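PDB 5UX5: BIFUNCTIONAL PROTEIN Proline utilization A (PutA) from Corynebacterium freiburgense, which oxidises proline to glutamate in two steps, through an FAD-dependent proline dehydrogenase and an NAD-dependent aldehyde dehydrogenase joined in one chain. Local coordinates for residues A[861-866]-A[1059-1064]; A[903-908]-A[967-972]. All coordinates share one frame; numbering follows the deposited sequence.

Overall arrangement
Both contacts join segments of the aldehyde dehydrogenase region to the C-terminal part of the chain, and their centres lie 15 Å apart. Interaction 2 is nested along the chain inside the loop closed by interaction 1. Their strands, 965-980 and 1056-1064, are antiparallel neighbours, so helix 856-865 in interaction 1 and the turn at 903-906 in interaction 2 meet adjacent strands. Side chains also connect them: Gln-1059 OE1 lies 2.7 Å from Arg-970 NE and Ser-1062 OG 2.7 Å from Asn-967 OD1, both probable hydrogen bonds. NAD is bound by residues between 591 and 821, FAD by residues between 232 and 422; neither contact contributes residues to the NAD or FAD pocket.

Interaction 1 of 2, residues A[861-866]-A[1059-1064]; sequences LWKEKV and QAVSTT
Lys-863 lays the aliphatic part of its side chain against Val-1061, CD reaching CG1 at 4.0 Å. The two side chains cross at about a right angle, so the touch is local, methylene against methyl. The ammonium of the bent lysine chain makes a weak, long ion pair with Glu-860. On the strand, Val-1061 sets CG1 anti to its own backbone N (chi1 -170°), and this is the branch that meets the lysine. Gln-1059, two residues earlier, stretches an extended side chain toward the helix end. Its NE2 stays 4.1 Å from Val-866 O, beyond hydrogen-bonding distance, and bonds instead to the carbonyl of Val-868; OE1 accepts from Arg-970 NE. The amide is thus held at both ends, between the chain leaving the helix and the neighbouring strand 965-980. Across the contact itself there is only this sparse packing, with no hydrogen bond. Behind it, Val-866 CG1 sits 3.6 Å above the Trp-862 ring, over its centre, while the indole NE1 bonds to Gln-840 OE1. Glu-864 makes a salt bridge to Arg-972, which ties the helix to strand 965-980. A helix of the aldehyde dehydrogenase region thus packs on a C-terminal strand: helix 856-865 touches helix 833-841 through Leu-861 and Trp-862, and lies against strands 870-873 and 1056-1064, which pair in parallel; 965-980 pairs antiparallel with 1056-1064.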
# COMPACT_ATOMS: atom_id res chain seq x y z
N LEU A 861 -5.99 -21.65 9.14
CA LEU A 861 -6.01 -22.68 8.11
C LEU A 861 -5.39 -22.16 6.82
O LEU A 861 -4.50 -22.80 6.23
CB LEU A 861 -7.44 -23.15 7.90
CG LEU A 861 -7.67 -24.23 6.86
CD1 LEU A 861 -6.89 -25.47 7.20
CD2 LEU A 861 -9.16 -24.49 6.74
N TRP A 862 -5.80 -20.96 6.39
CA TRP A 862 -5.27 -20.40 5.14
C TRP A 862 -3.75 -20.20 5.22
O TRP A 862 -3.04 -20.48 4.25
CB TRP A 862 -5.99 -19.09 4.78
CG TRP A 862 -5.59 -18.60 3.39
CD1 TRP A 862 -6.10 -19.02 2.20
CD2 TRP A 862 -4.60 -17.62 3.08
NE1 TRP A 862 -5.49 -18.36 1.16
CE2 TRP A 862 -4.56 -17.50 1.67
CE3 TRP A 862 -3.74 -16.83 3.85
CZ2 TRP A 862 -3.70 -16.64 1.01
CZ3 TRP A 862 -2.88 -15.97 3.19
CH2 TRP A 862 -2.87 -15.88 1.78
N LYS A 863 -3.22 -19.66 6.34
CA LYS A 863 -1.77 -19.47 6.45
C LYS A 863 -1.03 -20.79 6.28
O LYS A 863 0.06 -20.82 5.70
CB LYS A 863 -1.36 -18.87 7.80
CG LYS A 863 -1.70 -17.41 8.02
CD LYS A 863 -0.86 -16.79 9.17
CE LYS A 863 -0.49 -17.84 10.25
NZ LYS A 863 0.67 -17.49 11.14
N GLU A 864 -1.62 -21.88 6.74
CA GLU A 864 -0.91 -23.14 6.68
C GLU A 864 -1.10 -23.83 5.35
O GLU A 864 -0.16 -24.46 4.85
CB GLU A 864 -1.37 -24.05 7.84
CG GLU A 864 -0.41 -25.21 8.23
CD GLU A 864 0.98 -24.73 8.76
OE1 GLU A 864 1.20 -23.50 8.96
OE2 GLU A 864 1.84 -25.60 9.02
N LYS A 865 -2.25 -23.67 4.69
CA LYS A 865 -2.52 -24.48 3.51
C LYS A 865 -2.21 -23.77 2.19
O LYS A 865 -2.05 -24.46 1.18
CB LYS A 865 -3.98 -24.96 3.53
N VAL A 866 -2.06 -22.44 2.17
CA VAL A 866 -1.92 -21.77 0.88
C VAL A 866 -0.49 -21.90 0.40
O VAL A 866 0.46 -21.79 1.19
CB VAL A 866 -2.33 -20.29 0.95
CG1 VAL A 866 -1.38 -19.48 1.83
CG2 VAL A 866 -2.39 -19.73 -0.48
N GLN A 1059 9.15 -17.80 2.40
CA GLN A 1059 7.79 -17.26 2.34
C GLN A 1059 7.62 -16.03 3.22
O GLN A 1059 8.01 -16.02 4.39
CB GLN A 1059 6.76 -18.31 2.76
CG GLN A 1059 5.32 -17.81 2.79
CD GLN A 1059 4.35 -18.85 3.27
OE1 GLN A 1059 4.42 -19.28 4.42
NE2 GLN A 1059 3.40 -19.23 2.41
N ALA A 1060 6.94 -15.01 2.68
CA ALA A 1060 6.56 -13.81 3.42
C ALA A 1060 5.07 -13.82 3.70
O ALA A 1060 4.27 -14.01 2.78
CB ALA A 1060 6.91 -12.56 2.63
N VAL A 1061 4.68 -13.64 4.97
CA VAL A 1061 3.27 -13.59 5.36
C VAL A 1061 3.01 -12.22 5.98
O VAL A 1061 3.50 -11.92 7.08
CB VAL A 1061 2.89 -14.70 6.34
CG1 VAL A 1061 1.38 -14.73 6.51
CG2 VAL A 1061 3.42 -16.05 5.88
N SER A 1062 2.19 -11.42 5.30
CA SER A 1062 1.89 -10.05 5.70
C SER A 1062 0.43 -9.98 6.11
O SER A 1062 -0.45 -10.30 5.30
CB SER A 1062 2.17 -9.08 4.56
OG SER A 1062 1.82 -7.78 4.95
N THR A 1063 0.17 -9.59 7.37
CA THR A 1063 -1.17 -9.57 7.97
C THR A 1063 -1.48 -8.20 8.59
O THR A 1063 -0.75 -7.71 9.45
CB THR A 1063 -1.32 -10.61 9.08
OG1 THR A 1063 -0.99 -11.91 8.59
CG2 THR A 1063 -2.73 -10.59 9.65
N THR A 1064 -2.60 -7.61 8.17
CA THR A 1064 -3.09 -6.41 8.82
C THR A 1064 -3.37 -6.73 10.28
O THR A 1064 -3.92 -7.78 10.59
CB THR A 1064 -4.34 -5.88 8.10
OG1 THR A 1064 -3.99 -5.64 6.74
CG2 THR A 1064 -4.83 -4.55 8.68

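Interaction 2 of 2, residues A[903-908]-A[967-972]; sequences GPNYVA and NVFRYR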
# COMPACT_ATOMS: atom_id res chain seq x y z
N GLY A 903 14.99 -10.04 0.19
CA GLY A 903 15.10 -10.87 1.37
C GLY A 903 16.55 -11.15 1.63
O GLY A 903 17.41 -10.81 0.82
N PRO A 904 16.87 -11.75 2.78
CA PRO A 904 18.27 -11.82 3.22
C PRO A 904 19.15 -12.82 2.47
O PRO A 904 20.38 -12.76 2.62
CB PRO A 904 18.15 -12.21 4.69
CG PRO A 904 16.86 -12.94 4.76
CD PRO A 904 15.95 -12.23 3.82
N ASN A 905 18.61 -13.71 1.64
CA ASN A 905 19.40 -14.75 1.01
C ASN A 905 19.69 -14.49 -0.45
O ASN A 905 20.39 -15.29 -1.09
CB ASN A 905 18.69 -16.09 1.13
CG ASN A 905 18.56 -16.53 2.54
OD1 ASN A 905 19.52 -16.44 3.31
ND2 ASN A 905 17.38 -16.98 2.91
N TYR A 906 19.21 -13.36 -0.99
CA TYR A 906 19.26 -13.09 -2.42
C TYR A 906 20.68 -12.81 -2.90
O TYR A 906 21.18 -13.46 -3.82
CB TYR A 906 18.32 -11.92 -2.73
CG TYR A 906 18.07 -11.69 -4.18
CD1 TYR A 906 17.13 -12.44 -4.87
CD2 TYR A 906 18.79 -10.72 -4.89
CE1 TYR A 906 16.91 -12.24 -6.24
CE2 TYR A 906 18.59 -10.51 -6.25
CZ TYR A 906 17.64 -11.27 -6.92
OH TYR A 906 17.43 -11.06 -8.26
N VAL A 907 21.35 -11.83 -2.31
CA VAL A 907 22.74 -11.57 -2.66
C VAL A 907 23.58 -12.84 -2.59
O VAL A 907 24.37 -13.13 -3.49
CB VAL A 907 23.31 -10.48 -1.74
CG1 VAL A 907 24.83 -10.46 -1.87
CG2 VAL A 907 22.69 -9.11 -2.08
N ALA A 908 23.40 -13.64 -1.52
CA ALA A 908 24.22 -14.83 -1.32
C ALA A 908 24.10 -15.88 -2.43
O ALA A 908 24.92 -16.80 -2.47
CB ALA A 908 23.86 -15.47 0.03
N ASN A 967 4.65 -8.44 9.50
CA ASN A 967 5.35 -8.84 8.28
C ASN A 967 6.40 -9.91 8.62
O ASN A 967 7.48 -9.58 9.11
CB ASN A 967 5.96 -7.62 7.59
CG ASN A 967 4.87 -6.68 7.02
OD1 ASN A 967 4.20 -7.03 6.05
ND2 ASN A 967 4.72 -5.49 7.61
N VAL A 968 6.07 -11.17 8.31
CA VAL A 968 6.81 -12.36 8.74
C VAL A 968 7.62 -12.96 7.59
O VAL A 968 7.13 -13.09 6.46
CB VAL A 968 5.84 -13.40 9.33
CG1 VAL A 968 6.49 -14.72 9.52
CG2 VAL A 968 5.32 -12.90 10.67
N PHE A 969 8.86 -13.35 7.89
CA PHE A 969 9.75 -14.03 6.94
C PHE A 969 10.05 -15.40 7.51
O PHE A 969 10.64 -15.51 8.59
CB PHE A 969 11.04 -13.24 6.72
CG PHE A 969 11.97 -13.88 5.75
CD1 PHE A 969 11.76 -13.75 4.39
CD2 PHE A 969 13.06 -14.63 6.19
CE1 PHE A 969 12.61 -14.37 3.49
CE2 PHE A 969 13.91 -15.25 5.29
CZ PHE A 969 13.68 -15.14 3.94
N ARG A 970 9.65 -16.45 6.80
CA ARG A 970 9.77 -17.78 7.33
C ARG A 970 10.14 -18.74 6.22
O ARG A 970 10.00 -18.45 5.02
CB ARG A 970 8.48 -18.26 8.04
CG ARG A 970 7.27 -18.40 7.16
CD ARG A 970 6.03 -18.80 7.97
NE ARG A 970 4.91 -19.19 7.11
CZ ARG A 970 3.83 -19.83 7.54
NH1 ARG A 970 3.72 -20.18 8.81
NH2 ARG A 970 2.85 -20.12 6.69
N TYR A 971 10.60 -19.92 6.64
CA TYR A 971 10.96 -20.98 5.72
C TYR A 971 9.92 -22.08 5.79
O TYR A 971 9.52 -22.48 6.89
CB TYR A 971 12.36 -21.50 6.04
CG TYR A 971 13.44 -20.44 5.94
CD1 TYR A 971 13.71 -19.58 6.99
CD2 TYR A 971 14.17 -20.27 4.75
CE1 TYR A 971 14.71 -18.61 6.90
CE2 TYR A 971 15.17 -19.30 4.64
CZ TYR A 971 15.42 -18.48 5.72
OH TYR A 971 16.40 -17.53 5.65
N ARG A 972 9.46 -22.56 4.64
CA ARG A 972 8.54 -23.70 4.55
C ARG A 972 9.25 -24.92 3.97
O ARG A 972 10.14 -24.78 3.13
CB ARG A 972 7.32 -23.42 3.65
CG ARG A 972 6.54 -22.20 4.01
CD ARG A 972 6.01 -22.35 5.40
NE ARG A 972 4.81 -23.17 5.46
CZ ARG A 972 4.24 -23.53 6.60
NH1 ARG A 972 4.78 -23.12 7.74
NH2 ARG A 972 3.12 -24.26 6.60
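Tyr-971 OH is gripped by two groups: Asn-905 ND2 donates to it at 3.0 Å, and Glu-952 OE2 is its other hydrogen-bond partner. The asparagine bond is nearly straight, 162° at the hydrogen, and the hydroxyl lies close to the amide plane. ND2 arrives at the edge of the tyrosine ring, in its plane, although amide and ring are turned 45° against each other. Next to this polar pair, Pro-904 covers one face of Phe-969. Its CD stands 4.0 Å from the ring centroid in a CH-pi contact displaced toward the rim, CZ being the nearest ring atom at 3.7 Å. Phe-969 reaches the proline with CG anti to its backbone N (chi1 -179°), and Tyr-971 OH lies in plane at the phenyl edge. Pro-904 and Asn-905 are the central residues of a type I beta turn from Gly-903 to Tyr-906, which pins the aldehyde dehydrogenase region to C-terminal strand 965-980. Accepting from Asn-905 while bonded to Glu-952, the hydroxyl probably gains from cooperativity, since a carboxylate partner would make its oxygen a better acceptor; Glu-1058 takes up the amide's second N-H. This directional bonding sits beside less directional proline-aromatic packing.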